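Long-range contacts in branched-chain alpha-ketoacid decarboxylase (Lactococcus lactis, PDB 2VBF), which probably decarboxylates branched-chain and aromatic alpha-keto acids to aldehydes, using thiamine diphosphate and a magnesium ion as cofactors: residues T430-L435 with V459-L464; I473-N478 with I545-E550; R516-I521 with V539-W544. One frame throughout, in Å; residues are numbered along the deposited sequence.

Contact 1: T430-L435 with V459-L464; sequences TFPAAL and VQELGL
Phe431 reaches from helix 430-440 to the turn that leads into helix 462-467. Its first torsion sets CG anti to the backbone N (chi1 178°), which carries the ring away from its own helix. CB and CG only bridge the distance; the far rim does the touching. CE2 lies 3.6 Å from Val459 O and 3.5 Å from Leu462 N, both near the ring plane at its edge. Those two backbone atoms are hydrogen-bonded to each other, closing the turn. CZ, the tip, meets Leu462 CA at 3.8 Å, in the ring plane, with Leu462 CB further off. Both segments belong to the C-terminal thiamine diphosphate-binding domain, on one side of its parallel sheet, and Phe431 also touches Leu448 and Ile450 of strand 445-451. With the ring cut back to an alanine, a gap is likely to open between the helix and the turn. One turn further on, Leu435 CD1 lies 3.6 Å from Glu461 O and 4.1 Å from Leu464 CD2. Pro432 CG packs on Glu461 CG at 4.0 Å, the two side chains crossing at about a right angle. The Glu461 chain bends at chi2, and its carboxylate takes hydrogen bonds from Asn69, Ala70 and Asn74.

Contact 2: I473-N478 with I545-E550; sequences ICFIIN and IELVLE
Strands 473-478 and 542-548 are parallel neighbours in the six-stranded sheet of the C-terminal thiamine diphosphate-binding domain. The axes of the two short segments come within 4.7 Å. Five backbone hydrogen bonds form the ladder: Ile545 N gives to Cys474 O, Ile476 N to Ile545 O, Leu547 N to Ile476 O, Asn478 N to Leu547 O and Leu549 N to Asn478 O. Phe475, Ile477, Ile545 and Leu547 share one face. There Ile545 CD1 presses against Phe475 CE1 at 3.4 Å, a tight fit with the side chains side by side. Leu547 CD1 lies 3.9 Å from Phe475 CD1, and Phe449 and Phe528 also meet this ring. Nearer the cofactor end, Ile477 CG2 touches Leu549 CD1 at 4.0 Å. The opposite face carries Asn478 and Glu546. Asn478 has CG anti to its backbone N (chi1 175°) and the Glu546 chain is extended beyond CG, which sets amide and carboxylate side by side. Asn478 OD1 accepts from Asp480 N and Glu546 OE1 from Ser504 N. Between them, Asn478 ND2 donates to Glu546 OE2 at 2.8 Å (N-H...O 169°); OE2 lies in the amide plane, while ND2 meets its anti side 20° out of the carboxylate plane.

Contact 3: R516-I521 with V539-W544; sequences RVVSKI and VNRMYW
Val518 lies between Met542 and Trp544 in the backbone ladder that joins strands 517-522 and 542-548. With helix 525-537 the two strands form a beta-alpha-beta unit at the edge of the parallel sheet of the C-terminal domain; strand 517-522 is the outermost strand on this side within the chain. Four backbone hydrogen bonds pair them. Met542 N gives to Arg516 O, Val518 N to Met542 O, Trp544 N to Val518 O and Lys520 N to Trp544 O. The Val518 backbone is thus bonded through both N and O. CA-H...O contacts add to the ladder, the shortest from Ser519 CA to Trp544 O at 3.2 Å.

On the face that carries Val517, Met542 and Trp544 the packing is apolar. Val517 CG1 meets Trp544 CB at 3.8 Å, and the two side chains lie side by side. Val517 CG2 is 4.2 Å from Met542 CB. Beyond CB, the Trp544 indole leads away from strand 517-522, and its NE1 is hydrogen-bonded to Tyr503 O.

The polar ends of Arg516, Arg541 and Tyr543 gather at the start of the strands. The Arg516 chain bends twice, at chi2 and chi3, and turns its guanidinium back toward the other segment. Its NH2 is hydrogen-bonded to Asn471 OD1 and lies 3.0 Å from Asn540 O. Asp538 OD2 links two neighbours, in a salt bridge with Arg541 NE and a hydrogen bond with Tyr543 OH. Further along, Lys520 NZ forms a salt bridge with Glu534 OE2 of the connecting helix.

Contacts over flat groups fall to Val518. In a CH-pi contact, its CB sits over one face of the Tyr543 ring, 3.8 Å from the centroid and offset toward the rim. Its CG2, placed anti to the carbonyl carbon, covers the centre of the Arg541 guanidinium, 3.4 Å from Arg541 CZ.

In the fold
Contacts 2 and 3 share strand 542-548, which pairs with strand 473-478 on one side and strand 517-522 on the other. Their centres are about 13 Å apart. Contact 1 packs on the face of this sheet that bears Trp544. Phe431 CE1 meets Trp544 CZ3 at 3.8 Å, and Leu462 CD1 lies 3.8 Å from Met542 CE. Contact 2 lies nearest the cofactor: the side chain of Ile477 is about 5 Å from thiamine diphosphate and about 6 Å from the magnesium ion. Asn479, a magnesium ligand, directly follows strand 473-478. The side chains of Phe431 and Trp544 are about 10 and 12 Å from thiamine diphosphate.

Contact 1: T430-L435 with V459-L464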
loop_
_atom_site.group_PDB
_atom_site.type_symbol
_atom_site.label_atom_id
_atom_site.label_comp_id
_atom_site.label_asym_id
_atom_site.label_seq_id
_atom_site.Cartn_x
_atom_site.Cartn_y
_atom_site.Cartn_z
ATOM N N THR A 430 -0.886 -3.931 12.572
ATOM C CA THR A 430 -0.554 -3.804 13.992
ATOM C C THR A 430 0.855 -3.293 14.306
ATOM O O THR A 430 1.066 -2.697 15.369
ATOM C CB THR A 430 -0.789 -5.112 14.781
ATOM O OG1 THR A 430 -0.065 -6.179 14.165
ATOM C CG2 THR A 430 -2.297 -5.422 14.855
ATOM N N PHE A 431 1.811 -3.535 13.420
ATOM C CA PHE A 431 3.181 -3.134 13.700
ATOM C C PHE A 431 3.319 -1.603 13.671
ATOM O O PHE A 431 3.611 -0.999 14.701
ATOM C CB PHE A 431 4.218 -3.913 12.864
ATOM C CG PHE A 431 5.648 -3.470 13.103
ATOM C CD1 PHE A 431 6.154 -3.345 14.407
ATOM C CD2 PHE A 431 6.485 -3.196 12.042
ATOM C CE1 PHE A 431 7.480 -2.919 14.617
ATOM C CE2 PHE A 431 7.802 -2.756 12.251
ATOM C CZ PHE A 431 8.297 -2.641 13.545
ATOM N N PRO A 432 3.044 -0.942 12.526
ATOM C CA PRO A 432 3.059 0.524 12.614
ATOM C C PRO A 432 2.031 1.086 13.613
ATOM O O PRO A 432 2.291 2.089 14.293
ATOM C CB PRO A 432 2.744 0.971 11.174
ATOM C CG PRO A 432 3.037 -0.225 10.307
ATOM C CD PRO A 432 2.752 -1.422 11.162
ATOM N N ALA A 433 0.857 0.471 13.688
ATOM C CA ALA A 433 -0.187 0.951 14.606
ATOM C C ALA A 433 0.281 0.920 16.072
ATOM O O ALA A 433 0.053 1.872 16.829
ATOM C CB ALA A 433 -1.472 0.139 14.427
ATOM N N ALA A 434 0.948 -0.163 16.473
ATOM C CA ALA A 434 1.499 -0.263 17.820
ATOM C C ALA A 434 2.501 0.848 18.098
ATOM O O ALA A 434 2.529 1.405 19.204
ATOM C CB ALA A 434 2.141 -1.626 18.035
ATOM N N LEU A 435 3.333 1.160 17.109
ATOM C CA LEU A 435 4.325 2.223 17.247
ATOM C C LEU A 435 3.631 3.568 17.378
ATOM O O LEU A 435 4.021 4.392 18.206
ATOM C CB LEU A 435 5.292 2.268 16.066
ATOM C CG LEU A 435 6.124 1.002 15.837
ATOM C CD1 LEU A 435 7.075 1.207 14.661
ATOM C CD2 LEU A 435 6.896 0.588 17.070
ATOM N N VAL A 459 7.269 -4.540 7.892
ATOM C CA VAL A 459 8.530 -4.616 8.628
ATOM C C VAL A 459 9.396 -3.351 8.583
ATOM O O VAL A 459 10.127 -3.075 9.531
ATOM C CB VAL A 459 9.374 -5.836 8.128
ATOM C CG1 VAL A 459 9.888 -5.575 6.727
ATOM C CG2 VAL A 459 10.533 -6.127 9.093
ATOM N N GLN A 460 9.301 -2.558 7.513
ATOM C CA GLN A 460 10.228 -1.435 7.324
ATOM C C GLN A 460 10.102 -0.328 8.365
ATOM O O GLN A 460 11.028 0.494 8.486
ATOM C CB GLN A 460 10.190 -0.858 5.903
ATOM C CG GLN A 460 8.810 -0.516 5.372
ATOM C CD GLN A 460 8.186 -1.684 4.644
ATOM O OE1 GLN A 460 7.398 -2.450 5.214
ATOM N NE2 GLN A 460 8.576 -1.861 3.398
ATOM N N GLU A 461 9.015 -0.296 9.146
ATOM C CA GLU A 461 8.914 0.721 10.218
ATOM C C GLU A 461 9.793 0.396 11.438
ATOM O O GLU A 461 9.851 1.167 12.397
ATOM C CB GLU A 461 7.474 0.972 10.653
ATOM C CG GLU A 461 6.546 1.482 9.530
ATOM C CD GLU A 461 7.159 2.534 8.630
ATOM O OE1 GLU A 461 7.655 3.547 9.161
ATOM O OE2 GLU A 461 7.145 2.357 7.382
ATOM N N LEU A 462 10.476 -0.745 11.407
ATOM C CA LEU A 462 11.546 -1.019 12.366
ATOM C C LEU A 462 12.546 0.158 12.410
ATOM O O LEU A 462 12.987 0.548 13.486
ATOM C CB LEU A 462 12.238 -2.337 11.993
ATOM C CG LEU A 462 13.069 -3.148 12.978
ATOM C CD1 LEU A 462 12.550 -3.094 14.395
ATOM C CD2 LEU A 462 13.130 -4.595 12.478
ATOM N N GLY A 463 12.881 0.750 11.261
ATOM C CA GLY A 463 13.785 1.902 11.226
ATOM C C GLY A 463 13.303 3.062 12.084
ATOM O O GLY A 463 14.051 3.612 12.894
ATOM N N LEU A 464 12.040 3.435 11.897
ATOM C CA LEU A 464 11.403 4.464 12.702
ATOM C C LEU A 464 11.471 4.156 14.197
ATOM O O LEU A 464 11.766 5.036 15.001
ATOM C CB LEU A 464 9.946 4.620 12.250
ATOM C CG LEU A 464 9.047 5.611 12.995
ATOM C CD1 LEU A 464 7.856 6.018 12.108
ATOM C CD2 LEU A 464 8.556 5.057 14.329
#

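Contact 2: I473-N478 with I545-E550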
loop_
_atom_site.group_PDB
_atom_site.type_symbol
_atom_site.label_atom_id
_atom_site.label_comp_id
_atom_site.label_asym_id
_atom_site.label_seq_id
_atom_site.Cartn_x
_atom_site.Cartn_y
_atom_site.Cartn_z
ATOM N N ILE A 473 7.475 -3.802 23.662
ATOM C CA ILE A 473 7.874 -5.199 23.736
ATOM C C ILE A 473 7.142 -5.912 22.591
ATOM O O ILE A 473 5.910 -5.999 22.588
ATOM C CB ILE A 473 7.505 -5.833 25.088
ATOM C CG1 ILE A 473 8.132 -5.033 26.246
ATOM C CG2 ILE A 473 7.912 -7.331 25.113
ATOM C CD1 ILE A 473 7.590 -5.408 27.617
ATOM N N CYS A 474 7.907 -6.377 21.607
ATOM C CA CYS A 474 7.357 -6.940 20.385
ATOM C C CYS A 474 7.602 -8.433 20.352
ATOM O O CYS A 474 8.748 -8.872 20.489
ATOM C CB CYS A 474 8.011 -6.293 19.175
ATOM S SG CYS A 474 7.778 -4.521 19.106
ATOM N N PHE A 475 6.525 -9.192 20.185
ATOM C CA PHE A 475 6.559 -10.652 20.061
ATOM C C PHE A 475 6.182 -11.039 18.638
ATOM O O PHE A 475 5.073 -10.741 18.193
ATOM C CB PHE A 475 5.583 -11.321 21.022
ATOM C CG PHE A 475 5.909 -11.114 22.465
ATOM C CD1 PHE A 475 6.828 -11.940 23.106
ATOM C CD2 PHE A 475 5.299 -10.105 23.183
ATOM C CE1 PHE A 475 7.124 -11.757 24.444
ATOM C CE2 PHE A 475 5.596 -9.904 24.524
ATOM C CZ PHE A 475 6.505 -10.732 25.159
ATOM N N ILE A 476 7.098 -11.704 17.940
ATOM C CA ILE A 476 6.867 -12.166 16.560
ATOM C C ILE A 476 6.589 -13.669 16.619
ATOM O O ILE A 476 7.454 -14.448 17.049
ATOM C CB ILE A 476 8.078 -11.888 15.625
ATOM C CG1 ILE A 476 8.443 -10.395 15.600
ATOM C CG2 ILE A 476 7.784 -12.394 14.203
ATOM C CD1 ILE A 476 9.259 -9.908 16.769
ATOM N N ILE A 477 5.391 -14.081 16.198
ATOM C CA ILE A 477 5.029 -15.493 16.233
ATOM C C ILE A 477 5.487 -16.192 14.954
ATOM O O ILE A 477 4.835 -16.141 13.929
ATOM C CB ILE A 477 3.537 -15.726 16.486
ATOM C CG1 ILE A 477 3.124 -15.051 17.803
ATOM C CG2 ILE A 477 3.239 -17.210 16.510
ATOM C CD1 ILE A 477 1.688 -15.270 18.198
ATOM N N ASN A 478 6.639 -16.848 15.042
ATOM C CA ASN A 478 7.154 -17.596 13.920
ATOM C C ASN A 478 6.573 -19.006 13.977
ATOM O O ASN A 478 7.067 -19.860 14.729
ATOM C CB ASN A 478 8.681 -17.616 13.947
ATOM C CG ASN A 478 9.267 -18.483 12.851
ATOM O OD1 ASN A 478 8.537 -19.165 12.123
ATOM N ND2 ASN A 478 10.583 -18.473 12.733
ATOM N N ILE A 545 11.251 -10.133 20.201
ATOM C CA ILE A 545 11.255 -11.497 20.683
ATOM C C ILE A 545 10.611 -12.423 19.673
ATOM O O ILE A 545 9.393 -12.382 19.464
ATOM C CB ILE A 545 10.504 -11.594 22.028
ATOM C CG1 ILE A 545 11.163 -10.685 23.071
ATOM C CG2 ILE A 545 10.432 -13.041 22.513
ATOM C CD1 ILE A 545 10.222 -10.300 24.208
ATOM N N GLU A 546 11.435 -13.279 19.066
ATOM C CA GLU A 546 10.934 -14.263 18.119
ATOM C C GLU A 546 10.440 -15.485 18.892
ATOM O O GLU A 546 11.232 -16.180 19.539
ATOM C CB GLU A 546 12.023 -14.642 17.108
ATOM C CG GLU A 546 11.579 -15.721 16.111
ATOM C CD GLU A 546 12.645 -16.080 15.101
ATOM O OE1 GLU A 546 13.693 -15.396 15.051
ATOM O OE2 GLU A 546 12.410 -17.048 14.343
ATOM N N LEU A 547 9.130 -15.728 18.841
ATOM C CA LEU A 547 8.518 -16.919 19.444
ATOM C C LEU A 547 8.401 -17.995 18.385
ATOM O O LEU A 547 7.868 -17.743 17.301
ATOM C CB LEU A 547 7.125 -16.608 19.997
ATOM C CG LEU A 547 7.021 -15.449 20.992
ATOM C CD1 LEU A 547 5.565 -15.258 21.408
ATOM C CD2 LEU A 547 7.919 -15.685 22.222
ATOM N N VAL A 548 8.886 -19.201 18.688
ATOM C CA VAL A 548 8.740 -20.317 17.765
ATOM C C VAL A 548 7.583 -21.217 18.206
ATOM O O VAL A 548 7.555 -21.719 19.336
ATOM C CB VAL A 548 10.052 -21.134 17.614
ATOM C CG1 VAL A 548 9.852 -22.249 16.593
ATOM C CG2 VAL A 548 11.197 -20.219 17.193
ATOM N N LEU A 549 6.622 -21.403 17.307
ATOM C CA LEU A 549 5.467 -22.251 17.547
ATOM C C LEU A 549 5.174 -23.091 16.309
ATOM O O LEU A 549 5.595 -22.745 15.202
ATOM C CB LEU A 549 4.249 -21.404 17.932
ATOM C CG LEU A 549 4.293 -20.902 19.386
ATOM C CD1 LEU A 549 4.806 -19.466 19.462
ATOM C CD2 LEU A 549 2.947 -21.051 20.076
ATOM N N GLU A 550 4.471 -24.205 16.498
ATOM C CA GLU A 550 4.193 -25.123 15.396
ATOM C C GLU A 550 3.119 -24.561 14.472
ATOM O O GLU A 550 2.171 -23.924 14.921
ATOM C CB GLU A 550 3.764 -26.496 15.921
ATOM C CG GLU A 550 4.806 -27.187 16.795
ATOM C CD GLU A 550 6.093 -27.505 16.051
ATOM O OE1 GLU A 550 6.034 -27.796 14.835
ATOM O OE2 GLU A 550 7.173 -27.470 16.684
#

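Contact 3: R516-I521 with V539-W544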
loop_
_atom_site.group_PDB
_atom_site.type_symbol
_atom_site.label_atom_id
_atom_site.label_comp_id
_atom_site.label_asym_id
_atom_site.label_seq_id
_atom_site.Cartn_x
_atom_site.Cartn_y
_atom_site.Cartn_z
ATOM N N ARG A 516 19.758 -0.279 22.484
ATOM C CA ARG A 516 18.463 0.239 22.008
ATOM C C ARG A 516 17.435 -0.893 21.938
ATOM O O ARG A 516 16.349 -0.810 22.521
ATOM C CB ARG A 516 18.645 0.895 20.629
ATOM C CG ARG A 516 17.353 1.333 19.921
ATOM C CD ARG A 516 16.950 2.764 20.258
ATOM N NE ARG A 516 16.838 2.970 21.705
ATOM C CZ ARG A 516 15.768 2.699 22.450
ATOM N NH1 ARG A 516 14.653 2.199 21.925
ATOM N NH2 ARG A 516 15.813 2.930 23.755
ATOM N N VAL A 517 17.788 -1.951 21.220
ATOM C CA VAL A 517 16.926 -3.124 21.069
ATOM C C VAL A 517 17.596 -4.384 21.594
ATOM O O VAL A 517 18.744 -4.672 21.232
ATOM C CB VAL A 517 16.555 -3.378 19.594
ATOM C CG1 VAL A 517 15.498 -4.485 19.501
ATOM C CG2 VAL A 517 16.064 -2.089 18.944
ATOM N N VAL A 518 16.872 -5.123 22.428
ATOM C CA VAL A 518 17.276 -6.455 22.870
ATOM C C VAL A 518 16.485 -7.506 22.088
ATOM O O VAL A 518 15.241 -7.554 22.160
ATOM C CB VAL A 518 17.023 -6.650 24.369
ATOM C CG1 VAL A 518 17.462 -8.042 24.798
ATOM C CG2 VAL A 518 17.753 -5.571 25.174
ATOM N N SER A 519 17.205 -8.354 21.360
ATOM C CA SER A 519 16.579 -9.391 20.537
ATOM C C SER A 519 16.777 -10.787 21.117
ATOM O O SER A 519 17.849 -11.098 21.644
ATOM C CB SER A 519 17.114 -9.316 19.110
ATOM O OG SER A 519 16.851 -8.027 18.563
ATOM N N LYS A 520 15.740 -11.616 20.996
ATOM C CA LYS A 520 15.675 -12.935 21.614
ATOM C C LYS A 520 14.995 -13.944 20.704
ATOM O O LYS A 520 14.132 -13.572 19.920
ATOM C CB LYS A 520 14.847 -12.889 22.903
ATOM C CG LYS A 520 15.280 -11.887 23.938
ATOM C CD LYS A 520 16.544 -12.325 24.638
ATOM C CE LYS A 520 16.822 -11.447 25.846
ATOM N NZ LYS A 520 18.049 -11.892 26.553
ATOM N N ILE A 521 15.357 -15.220 20.849
ATOM C CA ILE A 521 14.565 -16.326 20.297
ATOM C C ILE A 521 14.065 -17.200 21.456
ATOM O O ILE A 521 14.850 -17.624 22.296
ATOM C CB ILE A 521 15.354 -17.200 19.300
ATOM C CG1 ILE A 521 15.840 -16.372 18.110
ATOM C CG2 ILE A 521 14.490 -18.345 18.806
ATOM C CD1 ILE A 521 16.530 -17.199 17.012
ATOM N N VAL A 539 12.431 -0.951 31.176
ATOM C CA VAL A 539 11.551 0.008 30.486
ATOM C C VAL A 539 12.272 0.937 29.494
ATOM O O VAL A 539 11.622 1.668 28.743
ATOM C CB VAL A 539 10.761 0.876 31.506
ATOM C CG1 VAL A 539 9.960 -0.003 32.451
ATOM C CG2 VAL A 539 11.714 1.806 32.283
ATOM N N ASN A 540 13.606 0.914 29.472
ATOM C CA ASN A 540 14.367 1.859 28.651
ATOM C C ASN A 540 14.908 1.290 27.343
ATOM O O ASN A 540 15.680 1.961 26.642
ATOM C CB ASN A 540 15.510 2.458 29.473
ATOM C CG ASN A 540 15.009 3.283 30.647
ATOM O OD1 ASN A 540 14.198 4.196 30.484
ATOM N ND2 ASN A 540 15.481 2.952 31.838
ATOM N N ARG A 541 14.506 0.066 27.012
ATOM C CA ARG A 541 14.854 -0.520 25.719
ATOM C C ARG A 541 13.656 -1.221 25.086
ATOM O O ARG A 541 12.721 -1.628 25.769
ATOM C CB ARG A 541 16.034 -1.493 25.857
ATOM C CG ARG A 541 17.403 -0.775 26.001
ATOM C CD ARG A 541 18.565 -1.754 26.017
ATOM N NE ARG A 541 18.492 -2.644 27.164
ATOM C CZ ARG A 541 19.368 -3.615 27.423
ATOM N NH1 ARG A 541 20.394 -3.831 26.615
ATOM N NH2 ARG A 541 19.214 -4.373 28.497
ATOM N N MET A 542 13.712 -1.337 23.765
ATOM C CA MET A 542 12.744 -2.085 22.986
ATOM C C MET A 542 13.145 -3.558 23.034
ATOM O O MET A 542 14.338 -3.886 23.036
ATOM C CB MET A 542 12.747 -1.584 21.532
ATOM C CG MET A 542 11.757 -2.259 20.605
ATOM S SD MET A 542 11.658 -1.375 19.039
ATOM C CE MET A 542 11.206 -2.721 17.954
ATOM N N TYR A 543 12.155 -4.438 23.077
ATOM C CA TYR A 543 12.397 -5.870 23.026
ATOM C C TYR A 543 11.789 -6.454 21.750
ATOM O O TYR A 543 10.672 -6.097 21.368
ATOM C CB TYR A 543 11.880 -6.562 24.292
ATOM C CG TYR A 543 12.873 -6.395 25.408
ATOM C CD1 TYR A 543 13.079 -5.145 25.987
ATOM C CD2 TYR A 543 13.652 -7.460 25.847
ATOM C CE1 TYR A 543 14.022 -4.962 26.993
ATOM C CE2 TYR A 543 14.595 -7.289 26.853
ATOM C CZ TYR A 543 14.771 -6.041 27.424
ATOM O OH TYR A 543 15.711 -5.868 28.411
ATOM N N TRP A 544 12.564 -7.317 21.095
ATOM C CA TRP A 544 12.197 -7.935 19.823
ATOM C C TRP A 544 12.367 -9.449 19.975
ATOM O O TRP A 544 13.482 -9.977 19.913
ATOM C CB TRP A 544 13.095 -7.386 18.730
ATOM C CG TRP A 544 12.676 -7.722 17.338
ATOM C CD1 TRP A 544 13.173 -8.718 16.536
ATOM C CD2 TRP A 544 11.678 -7.044 16.561
ATOM N NE1 TRP A 544 12.547 -8.692 15.317
ATOM C CE2 TRP A 544 11.621 -7.683 15.305
ATOM C CE3 TRP A 544 10.821 -5.969 16.811
ATOM C CZ2 TRP A 544 10.743 -7.276 14.294
ATOM C CZ3 TRP A 544 9.951 -5.564 15.809
ATOM C CH2 TRP A 544 9.923 -6.221 14.561
#